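Local coordinates for protein chitin deacetylase (PDB 5ZNT) that removes the N-acetyl groups from N-acetyl-D-glucosamine residues of chitin, using a zinc ion, to give chitosan and acetate, at residues L15-F19 with V310-R314; P37-T43 with D297-M303; R110-N114 with P148-G153; L181-Y187 with H206-V212. Residues are numbered along the deposited sequence.

Contact 1. Residues L15-F19 with V310-R314; sequences LPDCF and VQNPR
The irregular segment 15-19 of the N-terminal loop packs on residues 310-314, the last part of helix 303-311 and the chain that follows. Pro16 and Gln311 come nearest in backbone, 4.3 Å between their CA atoms, and the contact buries 254 Å² in all. Val310, still helical and with chi1 t, meets two apolar side chains through its CG1: Leu15 CD2 and Phe19 CB each lie 4.1 Å from Val310 CG1. Its carbonyl is covered as well, with Leu15 CD1 3.3 Å from Val310 O. Leu15 (m, t) directs CA-CB toward residues 310-314, and a cis peptide joins it to Pro16. Gln311 extends as m, t, so that its NE2 donates a 3.3 Å hydrogen bond to Pro16 O (143° at the hydrogen), while Pro16 CB rests 3.5 Å from Gln311 CB. This is a surface contact that ties a disulfide-bearing loop, in which Cys18 is linked to Cys13, to a helix of the deacetylase domain; Trp209 of strand 209-214 lies against Phe19, Val310 and Gln311. Asn312 is extended (phi/psi -151/76), and Pro313 then turns its ring back, CD 4.1 Å from Leu15 CD1.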
# COMPACT_ATOMS: atom_id res chain seq x y z
N LEU A 15 17.87 -14.11 2.07
CA LEU A 15 16.63 -14.28 1.33
C LEU A 15 16.17 -15.73 1.42
O LEU A 15 17.00 -16.64 1.52
CB LEU A 15 16.81 -13.87 -0.14
CG LEU A 15 17.10 -12.39 -0.40
CD1 LEU A 15 17.32 -12.10 -1.89
CD2 LEU A 15 15.98 -11.52 0.18
N PRO A 16 14.86 -15.99 1.37
CA PRO A 16 13.77 -15.03 1.17
C PRO A 16 13.13 -14.53 2.46
O PRO A 16 12.18 -13.75 2.40
CB PRO A 16 12.76 -15.85 0.38
CG PRO A 16 12.88 -17.20 1.03
CD PRO A 16 14.36 -17.38 1.31
N ASP A 17 13.61 -15.00 3.61
CA ASP A 17 12.97 -14.63 4.86
C ASP A 17 13.34 -13.22 5.29
O ASP A 17 12.57 -12.56 6.01
CB ASP A 17 13.36 -15.62 5.96
CG ASP A 17 13.03 -17.04 5.59
OD1 ASP A 17 12.11 -17.24 4.75
OD2 ASP A 17 13.68 -17.96 6.12
N CYS A 18 14.50 -12.74 4.87
CA CYS A 18 15.08 -11.56 5.48
C CYS A 18 15.86 -10.81 4.43
O CYS A 18 16.61 -11.41 3.65
CB CYS A 18 15.96 -11.95 6.68
SG CYS A 18 16.62 -10.58 7.69
N PHE A 19 15.69 -9.49 4.41
CA PHE A 19 16.49 -8.65 3.54
C PHE A 19 16.83 -7.36 4.26
O PHE A 19 15.95 -6.68 4.80
CB PHE A 19 15.80 -8.35 2.21
CG PHE A 19 16.62 -7.46 1.33
CD1 PHE A 19 17.83 -7.91 0.81
CD2 PHE A 19 16.24 -6.16 1.09
CE1 PHE A 19 18.61 -7.09 0.04
CE2 PHE A 19 17.02 -5.33 0.30
CZ PHE A 19 18.21 -5.80 -0.22
N VAL A 310 11.57 -9.37 -4.33
CA VAL A 310 12.69 -9.30 -3.39
C VAL A 310 13.11 -10.70 -2.96
O VAL A 310 14.29 -10.98 -2.75
CB VAL A 310 12.34 -8.42 -2.18
CG1 VAL A 310 13.41 -8.53 -1.09
CG2 VAL A 310 12.21 -6.97 -2.62
N GLN A 311 12.13 -11.59 -2.81
CA GLN A 311 12.41 -12.93 -2.33
C GLN A 311 13.01 -13.82 -3.41
O GLN A 311 13.59 -14.87 -3.09
CB GLN A 311 11.12 -13.56 -1.78
CG GLN A 311 10.63 -12.92 -0.47
CD GLN A 311 9.27 -13.47 -0.03
OE1 GLN A 311 8.41 -13.76 -0.86
NE2 GLN A 311 9.10 -13.62 1.27
N ASN A 312 12.88 -13.44 -4.67
CA ASN A 312 13.44 -14.21 -5.78
C ASN A 312 13.76 -13.23 -6.91
O ASN A 312 13.04 -13.14 -7.90
CB ASN A 312 12.48 -15.31 -6.23
CG ASN A 312 13.00 -16.09 -7.42
OD1 ASN A 312 14.19 -16.01 -7.75
ND2 ASN A 312 12.11 -16.83 -8.09
N PRO A 313 14.84 -12.47 -6.77
CA PRO A 313 15.09 -11.37 -7.71
C PRO A 313 15.24 -11.85 -9.15
O PRO A 313 15.96 -12.81 -9.44
CB PRO A 313 16.38 -10.74 -7.16
CG PRO A 313 16.34 -11.07 -5.70
CD PRO A 313 15.76 -12.44 -5.62
N ARG A 314 14.50 -11.19 -10.04
CA ARG A 314 14.49 -11.50 -11.46
C ARG A 314 15.00 -10.30 -12.24
O ARG A 314 14.63 -9.16 -11.95
CB ARG A 314 13.08 -11.85 -11.95
CG ARG A 314 12.29 -12.77 -11.04
CD ARG A 314 13.02 -14.07 -10.81
NE ARG A 314 13.21 -14.86 -12.02
CZ ARG A 314 14.21 -15.72 -12.18
NH1 ARG A 314 15.10 -15.87 -11.20
NH2 ARG A 314 14.33 -16.41 -13.31

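Contact 2. Residues P37-T43 with D297-M303; sequences PQMITIT and DVYFVTM
Strands 38-43 and 298-300 run parallel, their axes approaching to 4.7 Å and inclined by 23°. Gln38 pairs with Val298, Met39 with Tyr299 and Ile40 with Phe300. Hydrogen bonds run from Gln38 N to Asp297 O (2.8 Å), Tyr299 N to Gln38 O (2.9 Å), Ile40 N to Tyr299 O (2.8 Å) and Val301 N to Ile40 O (3.0 Å). A water donates to both Ile42 O (2.7 Å) and Val301 O (2.8 Å), bridging the segments just beyond the paired residues. On one face Ile40 (m, t) places CD1 3.6 Å from both Val298 CG1 and Phe300 CZ; Ile42, also m, t, brings CD1 within 3.5 Å of Phe300 CD2. Gln38 (t, p) bends forward along its strand, NE2 donating to Met39 O at 3.0 Å and to Ala263 O. The other face carries Met39 (m, t), whose CB is 4.0 Å from Val301 CG2, and Tyr299 (m), whose CD1 is 4.0 Å from Pro37 CB. Met303 (m, m) curls SD to 3.9 Å from Thr41 CB. In this parallel sheet of the CE4 deacetylase fold, strand 265-270 also pairs with 38-45, helix 243-258 covers Gln38 and Val298, and helix 303-311, N-capped by Thr302, covers Met39 and Val301.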
# COMPACT_ATOMS: atom_id res chain seq x y z
N PRO A 37 14.15 -4.67 -12.99
CA PRO A 37 12.89 -4.01 -13.40
C PRO A 37 12.54 -2.90 -12.41
O PRO A 37 12.64 -3.08 -11.19
CB PRO A 37 11.85 -5.13 -13.34
CG PRO A 37 12.61 -6.39 -13.06
CD PRO A 37 13.92 -6.01 -12.45
N GLN A 38 12.17 -1.74 -12.93
CA GLN A 38 11.74 -0.63 -12.09
C GLN A 38 10.29 -0.88 -11.67
O GLN A 38 9.37 -0.79 -12.48
CB GLN A 38 11.85 0.69 -12.85
CG GLN A 38 11.39 1.91 -12.05
CD GLN A 38 12.17 2.08 -10.74
OE1 GLN A 38 13.35 2.44 -10.76
NE2 GLN A 38 11.50 1.85 -9.59
N MET A 39 10.09 -1.20 -10.40
CA MET A 39 8.75 -1.43 -9.87
C MET A 39 8.13 -0.12 -9.43
O MET A 39 8.80 0.74 -8.85
CB MET A 39 8.82 -2.41 -8.70
CG MET A 39 9.20 -3.81 -9.14
SD MET A 39 9.49 -4.91 -7.73
CE MET A 39 11.28 -4.88 -7.57
N ILE A 40 6.83 0.04 -9.72
CA ILE A 40 6.06 1.18 -9.25
C ILE A 40 4.85 0.63 -8.50
O ILE A 40 4.12 -0.21 -9.04
CB ILE A 40 5.63 2.10 -10.41
CG1 ILE A 40 6.88 2.56 -11.18
CG2 ILE A 40 4.87 3.34 -9.89
CD1 ILE A 40 6.57 3.43 -12.42
N THR A 41 4.64 1.09 -7.27
CA THR A 41 3.50 0.65 -6.46
C THR A 41 2.54 1.83 -6.34
O THR A 41 2.71 2.70 -5.48
CB THR A 41 3.92 0.15 -5.08
OG1 THR A 41 4.59 1.18 -4.34
CG2 THR A 41 4.86 -1.05 -5.20
N ILE A 42 1.55 1.87 -7.22
CA ILE A 42 0.43 2.77 -7.04
C ILE A 42 -0.43 2.24 -5.89
O ILE A 42 -0.78 1.05 -5.88
CB ILE A 42 -0.40 2.86 -8.32
CG1 ILE A 42 0.42 3.43 -9.47
CG2 ILE A 42 -1.68 3.67 -8.08
CD1 ILE A 42 -0.27 3.19 -10.83
N THR A 43 -0.77 3.10 -4.93
CA THR A 43 -1.67 2.70 -3.86
C THR A 43 -2.77 3.73 -3.70
O THR A 43 -2.62 4.89 -4.10
CB THR A 43 -0.94 2.50 -2.50
OG1 THR A 43 -0.60 3.78 -1.94
CG2 THR A 43 0.35 1.66 -2.67
N ASP A 297 11.04 -2.07 -19.22
CA ASP A 297 11.67 -2.46 -17.96
C ASP A 297 10.98 -1.83 -16.74
O ASP A 297 11.60 -1.75 -15.68
CB ASP A 297 13.16 -2.10 -17.98
CG ASP A 297 13.40 -0.63 -18.31
OD1 ASP A 297 12.42 0.10 -18.59
OD2 ASP A 297 14.58 -0.20 -18.30
N VAL A 298 9.73 -1.40 -16.88
CA VAL A 298 8.98 -0.76 -15.79
C VAL A 298 7.70 -1.58 -15.57
O VAL A 298 6.96 -1.84 -16.52
CB VAL A 298 8.64 0.71 -16.11
CG1 VAL A 298 7.62 1.29 -15.10
CG2 VAL A 298 9.91 1.57 -16.13
N TYR A 299 7.46 -1.98 -14.32
CA TYR A 299 6.28 -2.77 -13.95
C TYR A 299 5.50 -2.06 -12.84
O TYR A 299 6.06 -1.73 -11.80
CB TYR A 299 6.67 -4.15 -13.44
CG TYR A 299 7.05 -5.14 -14.52
CD1 TYR A 299 8.28 -5.05 -15.17
CD2 TYR A 299 6.18 -6.18 -14.87
CE1 TYR A 299 8.64 -5.98 -16.16
CE2 TYR A 299 6.53 -7.10 -15.84
CZ TYR A 299 7.76 -6.99 -16.48
OH TYR A 299 8.09 -7.92 -17.44
N PHE A 300 4.19 -1.87 -13.07
CA PHE A 300 3.27 -1.41 -12.02
C PHE A 300 2.71 -2.65 -11.34
O PHE A 300 1.94 -3.40 -11.94
CB PHE A 300 2.15 -0.57 -12.63
CG PHE A 300 2.63 0.71 -13.24
CD1 PHE A 300 3.18 0.73 -14.51
CD2 PHE A 300 2.52 1.91 -12.54
CE1 PHE A 300 3.63 1.91 -15.07
CE2 PHE A 300 2.95 3.11 -13.11
CZ PHE A 300 3.52 3.10 -14.37
N VAL A 301 3.12 -2.87 -10.08
CA VAL A 301 2.83 -4.09 -9.35
C VAL A 301 2.24 -3.77 -7.98
O VAL A 301 2.34 -2.64 -7.47
CB VAL A 301 4.11 -4.96 -9.20
CG1 VAL A 301 4.61 -5.44 -10.59
CG2 VAL A 301 5.19 -4.15 -8.50
N THR A 302 1.65 -4.79 -7.36
CA THR A 302 1.17 -4.65 -5.99
C THR A 302 2.34 -4.67 -5.01
O THR A 302 3.47 -5.05 -5.34
CB THR A 302 0.21 -5.78 -5.63
OG1 THR A 302 0.93 -7.01 -5.52
CG2 THR A 302 -0.88 -5.94 -6.70
N MET A 303 2.04 -4.32 -3.76
CA MET A 303 3.07 -4.38 -2.71
C MET A 303 3.53 -5.81 -2.48
O MET A 303 4.73 -6.07 -2.32
CB MET A 303 2.53 -3.79 -1.41
CG MET A 303 1.94 -2.43 -1.58
SD MET A 303 3.26 -1.24 -1.55
CE MET A 303 2.93 -0.51 -0.02
O HOH W 1 0.84 -1.14 -5.60

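Contact 3. Residues R110-N114 with P148-G153; sequences RFWSN and PYLRVG
The end of helix 109-113 meets the loop preceding helix 154-163, with Ser113 CA 4.9 Å from Gly153 CA. Ser113 OG (chi1 m), the polar hub, sits at the edge of the Arg151 guanidinium, near its plane; it accepts from Arg151 NE and NH2, each at 3.1 Å, and donates to a water at 2.8 Å that donates to Val152 O at 2.5 Å. Arg151 (m, m, m) also gives NH2 to Asn197 O. Its backbone N reaches Pro148 O at 3.1 Å, closing a beta turn close to type III', with Tyr149 and Leu150 (phi/psi 54/22 and 51/40) in the middle. Trp112 (chi1 m, chi2 104°) spends NE1 on Asn106 O, while its ring receives Pro148 CD in a CH-pi contact, 3.9 Å from the six-membered ring centroid and 15° off the normal. The Pro148 side chain lies about 4 Å from those of His101 and His105 and about 5 Å from the zinc, consistent with its loop lining the metal site, as in other CE4 enzymes.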
# COMPACT_ATOMS: atom_id res chain seq x y z
N ARG A 110 -2.81 10.70 18.48
CA ARG A 110 -2.14 10.20 19.66
C ARG A 110 -2.67 8.83 20.05
O ARG A 110 -1.95 8.05 20.69
CB ARG A 110 -2.28 11.20 20.80
CG ARG A 110 -2.19 12.66 20.33
CD ARG A 110 -2.95 13.63 21.24
NE ARG A 110 -4.31 13.18 21.53
CZ ARG A 110 -5.05 13.63 22.54
NH1 ARG A 110 -4.56 14.54 23.38
NH2 ARG A 110 -6.28 13.16 22.73
N PHE A 111 -3.92 8.50 19.67
CA PHE A 111 -4.40 7.14 19.88
C PHE A 111 -3.47 6.13 19.21
O PHE A 111 -3.02 5.17 19.84
CB PHE A 111 -5.83 6.97 19.37
CG PHE A 111 -6.19 5.53 19.10
CD1 PHE A 111 -6.57 4.69 20.15
CD2 PHE A 111 -6.13 5.00 17.81
CE1 PHE A 111 -6.88 3.36 19.91
CE2 PHE A 111 -6.43 3.68 17.57
CZ PHE A 111 -6.81 2.85 18.62
N TRP A 112 -3.16 6.36 17.93
CA TRP A 112 -2.33 5.40 17.19
C TRP A 112 -0.91 5.32 17.77
O TRP A 112 -0.36 4.22 17.93
CB TRP A 112 -2.28 5.79 15.71
CG TRP A 112 -3.64 5.72 15.07
CD1 TRP A 112 -4.46 6.76 14.75
CD2 TRP A 112 -4.34 4.52 14.71
NE1 TRP A 112 -5.62 6.29 14.20
CE2 TRP A 112 -5.58 4.92 14.17
CE3 TRP A 112 -4.04 3.16 14.80
CZ2 TRP A 112 -6.53 4.00 13.70
CZ3 TRP A 112 -4.97 2.24 14.32
CH2 TRP A 112 -6.20 2.66 13.80
N SER A 113 -0.30 6.46 18.05
CA SER A 113 1.10 6.45 18.46
C SER A 113 1.28 5.84 19.85
O SER A 113 2.40 5.44 20.19
CB SER A 113 1.68 7.86 18.39
OG SER A 113 1.77 8.31 17.04
N ASN A 114 0.20 5.73 20.63
CA ASN A 114 0.22 5.20 21.99
C ASN A 114 -0.68 3.97 22.16
O ASN A 114 -0.97 3.57 23.30
CB ASN A 114 -0.19 6.30 22.97
CG ASN A 114 0.37 6.10 24.36
OD1 ASN A 114 1.43 5.48 24.53
ND2 ASN A 114 -0.32 6.64 25.37
N PRO A 148 -3.69 4.70 9.71
CA PRO A 148 -4.24 6.04 9.48
C PRO A 148 -3.25 7.13 9.87
O PRO A 148 -2.51 7.01 10.86
CB PRO A 148 -5.48 6.07 10.37
CG PRO A 148 -5.94 4.63 10.38
CD PRO A 148 -4.64 3.83 10.43
N TYR A 149 -3.23 8.19 9.07
CA TYR A 149 -2.36 9.36 9.20
C TYR A 149 -0.88 8.98 9.28
O TYR A 149 -0.05 9.77 9.76
CB TYR A 149 -2.83 10.23 10.40
CG TYR A 149 -4.34 10.42 10.35
CD1 TYR A 149 -4.92 11.37 9.50
CD2 TYR A 149 -5.18 9.56 11.05
CE1 TYR A 149 -6.31 11.50 9.41
CE2 TYR A 149 -6.58 9.67 10.95
CZ TYR A 149 -7.12 10.64 10.13
OH TYR A 149 -8.49 10.75 10.04
N LEU A 150 -0.53 7.78 8.78
CA LEU A 150 0.83 7.25 8.80
C LEU A 150 1.43 7.32 10.21
O LEU A 150 2.61 7.62 10.40
CB LEU A 150 1.73 7.97 7.79
CG LEU A 150 1.22 7.96 6.33
CD1 LEU A 150 2.22 8.64 5.39
CD2 LEU A 150 1.01 6.52 5.86
N ARG A 151 0.61 7.03 11.22
CA ARG A 151 1.08 7.01 12.61
C ARG A 151 1.64 5.63 12.92
O ARG A 151 0.88 4.67 13.09
CB ARG A 151 -0.03 7.38 13.58
CG ARG A 151 -0.67 8.74 13.36
CD ARG A 151 0.36 9.86 13.24
NE ARG A 151 1.17 10.00 14.46
CZ ARG A 151 2.18 10.86 14.57
NH1 ARG A 151 2.49 11.64 13.54
NH2 ARG A 151 2.88 10.93 15.69
N VAL A 152 2.96 5.53 13.03
CA VAL A 152 3.59 4.27 13.38
C VAL A 152 3.32 3.97 14.85
O VAL A 152 3.32 4.87 15.69
CB VAL A 152 5.09 4.33 13.09
CG1 VAL A 152 5.70 2.95 13.24
CG2 VAL A 152 5.30 4.88 11.68
N GLY A 153 3.10 2.69 15.16
CA GLY A 153 2.78 2.28 16.52
C GLY A 153 3.93 1.68 17.32
O GLY A 153 3.75 0.70 18.05
O HOH W 2 4.04 7.26 15.69

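Contact 4. Residues L181-Y187 with H206-V212; sequences LWPYTMY and HAVWEMV. Unlike the reference sequence in segment 181-187: Trp182 (reference Cys).
Val212 and Pro183 form the apolar centre of this antiparallel pairing in the mixed sheet of the deacetylase domain. Val212 (chi1 p) brings CG1 to 3.7 Å from Trp182 O and 4.2 Å from Leu181 CB, and its CB to 3.7 Å from Tyr184 CE2; Pro183 CG lies 3.6 Å from Met211 SD. Strand 184-185 runs against 209-210, with Tyr184-Glu210 as the hydrogen-bonded pair (CA-CA 5.4 Å) and Thr185-Trp209 as the non-hydrogen-bonded one (4.2 Å). Tyr184 (chi1 p) lays its ring over Glu210 CB, 4.0 Å from the centroid. On the opposite face Thr185 (p) sets CG2 3.3 Å from the centroid of the six-membered ring of Trp209 (m), only 8° off the normal. Farther along, Met186 (m, m) packs CB 4.0 Å from His206 CB, and the Tyr187 ring covers Ala207, the centre of an inverse gamma turn. The polar ends find partners beyond the two segments: Tyr184 OH in His192, His206 NE2 in Asn155, and Glu210 OE2 in the backbone N of Ile172. Along the backbone, Tyr184 N donates to Glu210 O (3.3 Å) and Glu210 N to Tyr184 O (2.7 Å). Next along the pairing, Met186 N donates to Val208 O at 2.9 Å, and His206 N closes the series on Met186 O at 3.0 Å.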
# COMPACT_ATOMS: atom_id res chain seq x y z
N LEU A 181 15.32 4.16 -0.80
CA LEU A 181 15.53 2.92 -0.06
C LEU A 181 14.68 1.79 -0.63
O LEU A 181 13.54 2.00 -1.05
CB LEU A 181 15.23 3.11 1.43
CG LEU A 181 16.35 3.65 2.33
CD1 LEU A 181 16.86 4.99 1.83
CD2 LEU A 181 15.89 3.77 3.78
N TRP A 182 15.25 0.58 -0.65
CA TRP A 182 14.53 -0.66 -0.92
C TRP A 182 13.75 -1.07 0.33
O TRP A 182 14.13 -0.70 1.45
CB TRP A 182 15.51 -1.77 -1.32
CG TRP A 182 15.90 -1.69 -2.77
CD1 TRP A 182 16.82 -0.85 -3.34
CD2 TRP A 182 15.34 -2.47 -3.84
NE1 TRP A 182 16.88 -1.06 -4.70
CE2 TRP A 182 15.98 -2.06 -5.03
CE3 TRP A 182 14.38 -3.49 -3.90
CZ2 TRP A 182 15.68 -2.61 -6.27
CZ3 TRP A 182 14.07 -4.04 -5.14
CH2 TRP A 182 14.73 -3.60 -6.31
N PRO A 183 12.68 -1.85 0.17
CA PRO A 183 12.01 -2.43 1.35
C PRO A 183 13.02 -3.18 2.21
O PRO A 183 14.09 -3.59 1.74
CB PRO A 183 10.98 -3.40 0.76
CG PRO A 183 10.68 -2.83 -0.60
CD PRO A 183 11.98 -2.19 -1.09
N TYR A 184 12.68 -3.35 3.49
CA TYR A 184 13.55 -4.06 4.41
C TYR A 184 12.67 -4.81 5.40
O TYR A 184 11.50 -4.47 5.60
CB TYR A 184 14.53 -3.09 5.11
CG TYR A 184 13.86 -1.93 5.81
CD1 TYR A 184 13.39 -2.06 7.11
CD2 TYR A 184 13.72 -0.70 5.17
CE1 TYR A 184 12.78 -1.01 7.76
CE2 TYR A 184 13.09 0.36 5.81
CZ TYR A 184 12.62 0.19 7.10
OH TYR A 184 12.01 1.24 7.74
N THR A 185 13.22 -5.87 6.00
CA THR A 185 12.51 -6.53 7.08
C THR A 185 12.90 -5.90 8.41
O THR A 185 13.92 -5.23 8.54
CB THR A 185 12.78 -8.04 7.10
OG1 THR A 185 14.15 -8.29 7.43
CG2 THR A 185 12.48 -8.67 5.76
N MET A 186 12.04 -6.09 9.41
CA MET A 186 12.25 -5.45 10.69
C MET A 186 13.02 -6.33 11.68
O MET A 186 13.04 -6.01 12.87
CB MET A 186 10.91 -5.02 11.30
CG MET A 186 10.11 -3.98 10.50
SD MET A 186 10.90 -2.35 10.41
CE MET A 186 11.67 -2.26 11.99
N TYR A 187 13.65 -7.42 11.22
CA TYR A 187 14.47 -8.22 12.12
C TYR A 187 15.66 -7.43 12.65
O TYR A 187 16.14 -7.69 13.76
CB TYR A 187 14.99 -9.47 11.42
CG TYR A 187 13.99 -10.54 11.07
CD1 TYR A 187 13.43 -11.35 12.06
CD2 TYR A 187 13.66 -10.80 9.74
CE1 TYR A 187 12.54 -12.37 11.74
CE2 TYR A 187 12.77 -11.81 9.41
CZ TYR A 187 12.22 -12.60 10.41
OH TYR A 187 11.34 -13.59 10.04
N HIS A 206 11.33 -7.68 14.70
CA HIS A 206 9.98 -8.10 14.35
C HIS A 206 10.04 -8.78 13.00
O HIS A 206 10.67 -8.25 12.07
CB HIS A 206 9.01 -6.92 14.31
CG HIS A 206 8.92 -6.15 15.59
ND1 HIS A 206 8.16 -6.57 16.67
CD2 HIS A 206 9.43 -4.95 15.95
CE1 HIS A 206 8.24 -5.68 17.64
NE2 HIS A 206 9.00 -4.68 17.23
N ALA A 207 9.39 -9.94 12.88
CA ALA A 207 9.36 -10.71 11.64
C ALA A 207 8.29 -10.16 10.69
O ALA A 207 7.31 -10.83 10.35
CB ALA A 207 9.12 -12.18 11.94
N VAL A 208 8.52 -8.92 10.25
CA VAL A 208 7.56 -8.17 9.43
C VAL A 208 8.35 -7.43 8.36
O VAL A 208 9.40 -6.85 8.65
CB VAL A 208 6.76 -7.15 10.27
CG1 VAL A 208 5.74 -6.42 9.39
CG2 VAL A 208 6.06 -7.84 11.47
N TRP A 209 7.82 -7.41 7.15
CA TRP A 209 8.41 -6.59 6.09
C TRP A 209 7.94 -5.15 6.23
O TRP A 209 6.81 -4.88 6.65
CB TRP A 209 8.01 -7.12 4.72
CG TRP A 209 8.68 -8.38 4.32
CD1 TRP A 209 8.27 -9.66 4.59
CD2 TRP A 209 9.88 -8.50 3.55
NE1 TRP A 209 9.14 -10.57 4.04
CE2 TRP A 209 10.14 -9.89 3.40
CE3 TRP A 209 10.76 -7.58 2.97
CZ2 TRP A 209 11.25 -10.37 2.69
CZ3 TRP A 209 11.86 -8.06 2.27
CH2 TRP A 209 12.09 -9.45 2.14
N GLU A 210 8.82 -4.22 5.87
CA GLU A 210 8.45 -2.81 5.79
C GLU A 210 8.52 -2.37 4.33
O GLU A 210 9.62 -2.23 3.77
CB GLU A 210 9.34 -1.91 6.64
CG GLU A 210 9.00 -0.42 6.49
CD GLU A 210 7.56 -0.13 6.93
OE1 GLU A 210 7.13 -0.74 7.92
OE2 GLU A 210 6.88 0.71 6.31
N MET A 211 7.36 -2.12 3.73
CA MET A 211 7.30 -1.50 2.40
C MET A 211 7.49 -0.01 2.60
O MET A 211 6.54 0.78 2.59
CB MET A 211 5.99 -1.83 1.70
CG MET A 211 5.93 -3.28 1.21
SD MET A 211 7.20 -3.66 -0.05
CE MET A 211 6.84 -2.44 -1.32
N VAL A 212 8.76 0.39 2.76
CA VAL A 212 9.06 1.72 3.25
C VAL A 212 8.54 2.76 2.27
O VAL A 212 8.54 2.56 1.05
CB VAL A 212 10.58 1.86 3.49
CG1 VAL A 212 11.38 1.65 2.19
CG2 VAL A 212 10.92 3.19 4.14

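How the contacts relate
Contacts 1, 2 and 4 form a continuous body. Helix 303-311 runs from the end of contact 2 into contact 1, and Arg314 O lies 3.3 Å from Pro37 CD. Contact 1 joins contact 4 through a probable backbone hydrogen bond, Thr185 N to Phe19 O at 3.1 Å, with their centres 12 Å apart. Contact 4 meets contact 2 where Met211 CB packs on Met303 CE and Trp182 CZ3 on Met39 CE, both at 3.8 Å. Contact 3 touches none of these; it stands nearest the zinc, with the Pro148 side chain about 5 Å from the ion. In contact 2 the Thr43 side chain is about 10 Å from the zinc.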